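Local coordinates for protein fructose-bisphosphatase (Pyrococcus horikoshii, PDB 1VDW) that probably hydrolyses the 1-phosphate of fructose 1,6-bisphosphate with the help of magnesium, as a homodimer of the inositol monophosphatase superfamily, at residues N20-I34 with T43-I55. Sequence-based numbering, arbitrary orientation. Where two conformers were deposited one is given.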
ATOM      1  N   ASN A  20      22.746   3.597  -3.460  1.00 17.70           N
ATOM      2  CA  ASN A  20      22.613   3.235  -4.865  1.00 19.07           C
ATOM      3  C   ASN A  20      21.196   3.105  -5.399  1.00 18.70           C
ATOM      4  O   ASN A  20      20.959   3.324  -6.585  1.00 20.28           O
ATOM      5  CB  ASN A  20      23.358   1.927  -5.124  1.00 21.25           C
ATOM      6  CG  ASN A  20      24.858   2.081  -5.006  1.00 24.15           C
ATOM      7  OD1 ASN A  20      25.512   2.604  -5.909  1.00 27.56           O
ATOM      8  ND2 ASN A  20      25.413   1.636  -3.884  1.00 25.76           N
ATOM      9  N   ILE A  21      20.256   2.745  -4.532  1.00 18.11           N
ATOM     10  CA  ILE A  21      18.879   2.561  -4.964  1.00 17.09           C
ATOM     11  C   ILE A  21      17.926   3.716  -4.670  1.00 16.47           C
ATOM     12  O   ILE A  21      17.206   4.160  -5.561  1.00 15.56           O
ATOM     13  CB  ILE A  21      18.276   1.269  -4.356  1.00 17.40           C
ATOM     14  CG1 ILE A  21      19.112   0.052  -4.767  1.00 18.39           C
ATOM     15  CG2 ILE A  21      16.835   1.104  -4.816  1.00 18.07           C
ATOM     16  CD1 ILE A  21      19.154  -0.197  -6.261  1.00 19.95           C
ATOM     17  N   MET A  22      17.905   4.213  -3.439  1.00 15.76           N
ATOM     18  CA  MET A  22      16.971   5.291  -3.123  1.00 17.30           C
ATOM     19  C   MET A  22      17.073   6.544  -3.996  1.00 18.59           C
ATOM     20  O   MET A  22      16.061   7.196  -4.255  1.00 18.76           O
ATOM     21  CB  MET A  22      17.050   5.668  -1.642  1.00 16.66           C
ATOM     22  CG  MET A  22      16.410   4.636  -0.705  1.00 16.26           C
ATOM     23  SD  MET A  22      14.698   4.184  -1.151  1.00 15.56           S
ATOM     24  CE  MET A  22      13.826   5.652  -0.678  1.00 20.59           C
ATOM     25  N   PRO A  23      18.283   6.908  -4.457  1.00 19.43           N
ATOM     26  CA  PRO A  23      18.329   8.110  -5.294  1.00 20.44           C
ATOM     27  C   PRO A  23      17.537   7.902  -6.585  1.00 20.17           C
ATOM     28  O   PRO A  23      17.213   8.855  -7.293  1.00 21.78           O
ATOM     29  CB  PRO A  23      19.821   8.290  -5.559  1.00 20.41           C
ATOM     30  CG  PRO A  23      20.447   7.741  -4.315  1.00 21.83           C
ATOM     31  CD  PRO A  23      19.645   6.476  -4.093  1.00 19.68           C
ATOM     32  N   LEU A  24      17.228   6.644  -6.883  1.00 19.14           N
ATOM     33  CA  LEU A  24      16.482   6.299  -8.084  1.00 18.28           C
ATOM     34  C   LEU A  24      14.971   6.411  -7.892  1.00 17.54           C
ATOM     35  O   LEU A  24      14.218   6.395  -8.866  1.00 18.66           O
ATOM     36  CB  LEU A  24      16.842   4.881  -8.541  1.00 20.09           C
ATOM     37  CG  LEU A  24      18.287   4.647  -8.996  1.00 19.94           C
ATOM     38  CD1 LEU A  24      18.473   3.183  -9.365  1.00 20.15           C
ATOM     39  CD2 LEU A  24      18.607   5.541 -10.189  1.00 22.07           C
ATOM     40  N   PHE A  25      14.526   6.514  -6.641  1.00 17.40           N
ATOM     41  CA  PHE A  25      13.097   6.634  -6.357  1.00 15.46           C
ATOM     42  C   PHE A  25      12.647   8.010  -6.839  1.00 16.19           C
ATOM     43  O   PHE A  25      13.107   9.040  -6.341  1.00 17.75           O
ATOM     44  CB  PHE A  25      12.834   6.475  -4.853  1.00 15.19           C
ATOM     45  CG  PHE A  25      11.371   6.348  -4.494  1.00 14.19           C
ATOM     46  CD1 PHE A  25      10.588   5.333  -5.033  1.00 14.08           C
ATOM     47  CD2 PHE A  25      10.785   7.236  -3.600  1.00 15.35           C
ATOM     48  CE1 PHE A  25       9.242   5.200  -4.686  1.00 14.26           C
ATOM     49  CE2 PHE A  25       9.438   7.115  -3.245  1.00 15.52           C
ATOM     50  CZ  PHE A  25       8.666   6.095  -3.790  1.00 13.18           C
ATOM     51  N   GLY A  26      11.751   8.019  -7.819  1.00 16.50           N
ATOM     52  CA  GLY A  26      11.274   9.271  -8.375  1.00 18.07           C
ATOM     53  C   GLY A  26      12.065   9.651  -9.614  1.00 20.47           C
ATOM     54  O   GLY A  26      11.748  10.635 -10.284  1.00 21.41           O
ATOM     55  N   ASN A  27      13.099   8.871  -9.918  1.00 21.46           N
ATOM     56  CA  ASN A  27      13.952   9.113 -11.082  1.00 23.25           C
ATOM     57  C   ASN A  27      13.541   8.202 -12.240  1.00 24.03           C
ATOM     58  O   ASN A  27      13.578   6.980 -12.119  1.00 23.12           O
ATOM     59  CB  ASN A  27      15.416   8.839 -10.728  1.00 24.67           C
ATOM     60  CG  ASN A  27      16.373   9.232 -11.841  1.00 25.98           C
ATOM     61  OD1 ASN A  27      16.069   9.082 -13.024  1.00 28.08           O
ATOM     62  ND2 ASN A  27      17.547   9.722 -11.462  1.00 28.66           N
ATOM     63  N   PRO A  28      13.157   8.789 -13.383  1.00 25.09           N
ATOM     64  CA  PRO A  28      12.739   8.023 -14.564  1.00 25.52           C
ATOM     65  C   PRO A  28      13.727   6.944 -15.016  1.00 25.60           C
ATOM     66  O   PRO A  28      13.322   5.908 -15.546  1.00 25.82           O
ATOM     67  CB  PRO A  28      12.543   9.110 -15.619  1.00 26.02           C
ATOM     68  CG  PRO A  28      12.059  10.266 -14.802  1.00 27.00           C
ATOM     69  CD  PRO A  28      13.003  10.235 -13.622  1.00 26.13           C
ATOM     70  N   LYS A  29      15.017   7.187 -14.807  1.00 26.64           N
ATOM     71  CA  LYS A  29      16.050   6.232 -15.202  1.00 27.59           C
ATOM     72  C   LYS A  29      15.831   4.853 -14.588  1.00 26.95           C
ATOM     73  O   LYS A  29      16.155   3.833 -15.196  1.00 27.82           O
ATOM     74  CB  LYS A  29      17.432   6.744 -14.788  1.00 29.16           C
ATOM     75  CG  LYS A  29      17.857   8.035 -15.466  1.00 31.32           C
ATOM     76  CD  LYS A  29      19.249   8.446 -15.007  1.00 32.78           C
ATOM     77  CE  LYS A  29      19.708   9.730 -15.681  1.00 34.17           C
ATOM     78  NZ  LYS A  29      21.061  10.142 -15.212  1.00 34.68           N
ATOM     79  N   ALA A  30      15.280   4.831 -13.380  1.00 26.47           N
ATOM     80  CA  ALA A  30      15.031   3.582 -12.668  1.00 25.17           C
ATOM     81  C   ALA A  30      14.088   2.625 -13.394  1.00 24.93           C
ATOM     82  O   ALA A  30      14.212   1.407 -13.263  1.00 23.89           O
ATOM     83  CB  ALA A  30      14.482   3.889 -11.276  1.00 25.41           C
ATOM     84  N   SER A  31      13.156   3.174 -14.166  1.00 24.72           N
ATOM     85  CA  SER A  31      12.173   2.361 -14.875  1.00 25.95           C
ATOM     86  C   SER A  31      12.608   1.812 -16.229  1.00 26.15           C
ATOM     87  O   SER A  31      11.899   1.003 -16.827  1.00 26.75           O
ATOM     88  CB  SER A  31      10.883   3.160 -15.061  1.00 26.84           C
ATOM     89  OG  SER A  31      11.109   4.296 -15.878  1.00 29.09           O
ATOM     90  N   GLU A  32      13.764   2.244 -16.717  1.00 26.50           N
ATOM     91  CA  GLU A  32      14.237   1.776 -18.012  1.00 27.59           C
ATOM     92  C   GLU A  32      14.413   0.262 -18.042  1.00 26.94           C
ATOM     93  O   GLU A  32      15.096  -0.316 -17.194  1.00 25.87           O
ATOM     94  CB  GLU A  32      15.558   2.460 -18.372  1.00 28.71           C
ATOM     95  CG  GLU A  32      16.052   2.140 -19.773  1.00 32.38           C
ATOM     96  CD  GLU A  32      17.254   2.971 -20.173  1.00 33.93           C
ATOM     97  OE1 GLU A  32      17.717   2.828 -21.324  1.00 36.02           O
ATOM     98  OE2 GLU A  32      17.740   3.764 -19.339  1.00 35.06           O
ATOM     99  N   THR A  33      13.778  -0.374 -19.022  1.00 26.92           N
ATOM    100  CA  THR A  33      13.867  -1.817 -19.183  1.00 28.39           C
ATOM    101  C   THR A  33      15.202  -2.166 -19.807  1.00 29.98           C
ATOM    102  O   THR A  33      15.541  -1.711 -20.902  1.00 30.36           O
ATOM    103  CB  THR A  33      12.748  -2.362 -20.085  1.00 28.60           C
ATOM    104  OG1 THR A  33      11.479  -2.112 -19.473  1.00 28.16           O
ATOM    105  CG2 THR A  33      12.913  -3.860 -20.295  1.00 27.81           C
ATOM    106  N   ILE A  34      15.954  -2.983 -19.094  1.00 31.36           N
ATOM    107  CA  ILE A  34      17.270  -3.401 -19.526  1.00 33.76           C
ATOM    108  C   ILE A  34      17.236  -4.583 -20.439  1.00 35.18           C
ATOM    109  O   ILE A  34      17.748  -4.570 -21.557  1.00 35.47           O
ATOM    110  CB  ILE A  34      18.107  -3.836 -18.334  1.00 33.79           C
ATOM    111  CG1 ILE A  34      18.713  -2.620 -17.664  1.00 33.89           C
ATOM    112  CG2 ILE A  34      19.150  -4.850 -18.765  1.00 34.48           C
ATOM    113  CD1 ILE A  34      19.436  -2.982 -16.408  1.00 34.12           C
ATOM    114  N   THR A  43      13.318  -6.824 -16.932  1.00 33.06           N
ATOM    115  CA  THR A  43      14.251  -6.438 -15.886  1.00 30.19           C
ATOM    116  C   THR A  43      14.555  -4.967 -16.099  1.00 28.19           C
ATOM    117  O   THR A  43      14.883  -4.557 -17.209  1.00 28.01           O
ATOM    118  CB  THR A  43      15.565  -7.249 -15.958  1.00 30.77           C
ATOM    119  OG1 THR A  43      15.301  -8.637 -15.695  1.00 32.26           O
ATOM    120  CG2 THR A  43      16.558  -6.725 -14.931  1.00 31.15           C
ATOM    121  N   LYS A  44      14.427  -4.173 -15.043  1.00 24.01           N
ATOM    122  CA  LYS A  44      14.680  -2.743 -15.151  1.00 22.78           C
ATOM    123  C   LYS A  44      15.942  -2.309 -14.417  1.00 20.12           C
ATOM    124  O   LYS A  44      16.501  -3.066 -13.623  1.00 19.00           O
ATOM    125  CB  LYS A  44      13.468  -1.959 -14.642  1.00 23.73           C
ATOM    126  CG  LYS A  44      12.229  -2.162 -15.502  1.00 26.39           C
ATOM    127  CD  LYS A  44      11.017  -1.456 -14.926  1.00 28.03           C
ATOM    128  CE  LYS A  44       9.797  -1.665 -15.808  1.00 28.97           C
ATOM    129  NZ  LYS A  44       9.977  -1.078 -17.165  1.00 29.83           N
ATOM    130  N   VAL A  45      16.390  -1.088 -14.692  1.00 19.65           N
ATOM    131  CA  VAL A  45      17.598  -0.560 -14.072  1.00 19.26           C
ATOM    132  C   VAL A  45      17.645  -0.765 -12.561  1.00 17.77           C
ATOM    133  O   VAL A  45      18.607  -1.321 -12.042  1.00 17.35           O
ATOM    134  CB  VAL A  45      17.778   0.948 -14.380  1.00 19.96           C
ATOM    135  CG1 VAL A  45      18.905   1.527 -13.532  1.00 21.06           C
ATOM    136  CG2 VAL A  45      18.088   1.143 -15.859  1.00 21.75           C
ATOM    137  N   VAL A  46      16.603  -0.342 -11.853  1.00 16.71           N
ATOM    138  CA  VAL A  46      16.602  -0.485 -10.402  1.00 15.72           C
ATOM    139  C   VAL A  46      16.748  -1.939  -9.933  1.00 14.40           C
ATOM    140  O   VAL A  46      17.397  -2.200  -8.920  1.00 14.71           O
ATOM    141  CB  VAL A  46      15.331   0.143  -9.774  1.00 15.90           C
ATOM    142  CG1 VAL A  46      14.098  -0.664 -10.140  1.00 17.05           C
ATOM    143  CG2 VAL A  46      15.500   0.241  -8.268  1.00 16.41           C
ATOM    144  N   ASP A  47      16.161  -2.881 -10.664  1.00 14.24           N
ATOM    145  CA  ASP A  47      16.265  -4.294 -10.297  1.00 14.55           C
ATOM    146  C   ASP A  47      17.712  -4.766 -10.397  1.00 15.25           C
ATOM    147  O   ASP A  47      18.220  -5.453  -9.511  1.00 15.32           O
ATOM    148  CB  ASP A  47      15.418  -5.167 -11.223  1.00 16.58           C
ATOM    149  CG  ASP A  47      13.964  -4.773 -11.229  1.00 17.43           C
ATOM    150  OD1 ASP A  47      13.381  -4.662 -10.133  1.00 19.49           O
ATOM    151  OD2 ASP A  47      13.410  -4.589 -12.331  1.00 18.50           O
ATOM    152  N   LYS A  48      18.365  -4.391 -11.493  1.00 15.12           N
ATOM    153  CA  LYS A  48      19.745  -4.785 -11.734  1.00 15.57           C
ATOM    154  C   LYS A  48      20.703  -4.152 -10.739  1.00 14.53           C
ATOM    155  O   LYS A  48      21.628  -4.811 -10.259  1.00 14.91           O
ATOM    156  CB  LYS A  48      20.154  -4.415 -13.162  1.00 16.63           C
ATOM    157  CG  LYS A  48      21.570  -4.847 -13.531  1.00 18.81           C
ATOM    158  CD  LYS A  48      21.765  -6.349 -13.367  1.00 21.57           C
ATOM    159  CE  LYS A  48      20.839  -7.142 -14.277  1.00 23.54           C
ATOM    160  NZ  LYS A  48      21.095  -8.608 -14.182  1.00 28.01           N
ATOM    161  N   VAL A  49      20.498  -2.877 -10.435  1.00 14.61           N
ATOM    162  CA  VAL A  49      21.365  -2.206  -9.481  1.00 16.22           C
ATOM    163  C   VAL A  49      21.203  -2.862  -8.115  1.00 16.40           C
ATOM    164  O   VAL A  49      22.187  -3.119  -7.423  1.00 17.50           O
ATOM    165  CB  VAL A  49      21.039  -0.700  -9.370  1.00 16.77           C
ATOM    166  CG1 VAL A  49      21.884  -0.065  -8.276  1.00 18.49           C
ATOM    167  CG2 VAL A  49      21.305  -0.012 -10.706  1.00 17.99           C
ATOM    168  N   ALA A  50      19.961  -3.148  -7.734  1.00 16.11           N
ATOM    169  CA  ALA A  50      19.700  -3.781  -6.448  1.00 16.29           C
ATOM    170  C   ALA A  50      20.365  -5.152  -6.404  1.00 15.90           C
ATOM    171  O   ALA A  50      20.938  -5.546  -5.389  1.00 16.79           O
ATOM    172  CB  ALA A  50      18.196  -3.917  -6.227  1.00 16.13           C
ATOM    173  N   GLU A  51      20.289  -5.871  -7.518  1.00 16.80           N
ATOM    174  CA  GLU A  51      20.886  -7.194  -7.603  1.00 17.51           C
ATOM    175  C   GLU A  51      22.407  -7.119  -7.499  1.00 17.85           C
ATOM    176  O   GLU A  51      23.026  -7.896  -6.772  1.00 17.89           O
ATOM    177  CB  GLU A  51      20.498  -7.863  -8.921  1.00 19.41           C
ATOM    178  CG  GLU A  51      21.067  -9.260  -9.091  1.00 24.21           C
ATOM    179  CD  GLU A  51      20.714  -9.875 -10.430  1.00 26.72           C
ATOM    180  OE1 GLU A  51      21.120  -9.312 -11.469  1.00 30.16           O
ATOM    181  OE2 GLU A  51      20.030 -10.919 -10.443  1.00 30.13           O
ATOM    182  N   ASN A  52      23.007  -6.175  -8.219  1.00 17.59           N
ATOM    183  CA  ASN A  52      24.460  -6.022  -8.209  1.00 18.56           C
ATOM    184  C   ASN A  52      25.048  -5.817  -6.825  1.00 20.69           C
ATOM    185  O   ASN A  52      26.007  -6.488  -6.446  1.00 21.78           O
ATOM    186  CB  ASN A  52      24.897  -4.847  -9.090  1.00 18.44           C
ATOM    187  CG  ASN A  52      24.782  -5.145 -10.569  1.00 17.46           C
ATOM    188  OD1 ASN A  52      24.712  -6.299 -10.976  1.00 20.00           O
ATOM    189  ND2 ASN A  52      24.778  -4.095 -11.383  1.00 19.49           N
ATOM    190  N   ILE A  53      24.477  -4.886  -6.071  1.00 21.83           N
ATOM    191  CA  ILE A  53      24.988  -4.579  -4.742  1.00 24.58           C
ATOM    192  C   ILE A  53      24.815  -5.676  -3.699  1.00 24.52           C
ATOM    193  O   ILE A  53      25.721  -5.922  -2.902  1.00 26.19           O
ATOM    194  CB  ILE A  53      24.363  -3.272  -4.193  1.00 26.18           C
ATOM    195  CG1 ILE A  53      22.841  -3.405  -4.120  1.00 27.68           C
ATOM    196  CG2 ILE A  53      24.755  -2.100  -5.081  1.00 27.08           C
ATOM    197  CD1 ILE A  53      22.146  -2.175  -3.568  1.00 29.72           C
ATOM    198  N   ILE A  54      23.672  -6.351  -3.708  1.00 23.09           N
ATOM    199  CA  ILE A  54      23.422  -7.385  -2.714  1.00 23.30           C
ATOM    200  C   ILE A  54      23.966  -8.770  -3.063  1.00 23.37           C
ATOM    201  O   ILE A  54      24.541  -9.443  -2.207  1.00 22.75           O
ATOM    202  CB  ILE A  54      21.909  -7.488  -2.410  0.50 24.00           C
ATOM    203  CG1 ILE A  54      21.687  -8.338  -1.159  0.50 23.20           C
ATOM    204  CG2 ILE A  54      21.175  -8.081  -3.601  0.50 24.00           C
ATOM    205  CD1 ILE A  54      20.272  -8.283  -0.629  0.50 24.31           C
ATOM    206  N   ILE A  55      23.797  -9.201  -4.306  1.00 23.87           N
ATOM    207  CA  ILE A  55      24.286 -10.516  -4.700  1.00 24.54           C
ATOM    208  C   ILE A  55      25.804 -10.597  -4.594  1.00 24.55           C
ATOM    209  O   ILE A  55      26.347 -11.583  -4.094  1.00 24.51           O
ATOM    210  CB  ILE A  55      23.858 -10.865  -6.140  1.00 25.10           C
ATOM    211  CG1 ILE A  55      22.329 -10.913  -6.227  1.00 26.20           C
ATOM    212  CG2 ILE A  55      24.460 -12.201  -6.555  1.00 26.90           C
ATOM    213  CD1 ILE A  55      21.683 -11.890  -5.257  1.00 26.87           C
TER
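Lys-44 runs extended from CB to CE and bends only at its last torsion (chi4 -63°), so that NZ donates hydrogen bonds of 2.9 Å to both Ser-31 O and Thr-33 OG1; the latter is set beside its own backbone N by a chi1 of -63°. Lys-44 and Thr-33 form a non-hydrogen-bonded pair in the antiparallel hairpin of strands 33-35 and 43-44, which leads directly into helix 45-60. Lys-44 is the N-cap residue. Ile-34 N donates to Thr-43 O at 2.7 Å, and Thr-43 also bonds to the backbone of Ser-35. The first turn of the helix gives two N-H groups to the loop: Val-45 N bonds Glu-32 O at 2.9 Å, while Val-46 N reaches a lone pair of Ala-30 O at 3.3 Å, almost straight (169°). An alanine in place of Lys-44 would take the ammonium from both oxygens and is likely to leave the Thr-33 side chain freer to turn. Farther along, Ile-21 and Leu-24 lie against the helix; Val-46 CG2 touches Ile-21 CG2, and Val-46 also packs on Leu-86, a predicted magnesium ligand. The CD1 methyl of Ile-21 meets Ala-50 CB at 3.8 Å and presses unusually tightly on Val-49 CG1, at 3.4 Å.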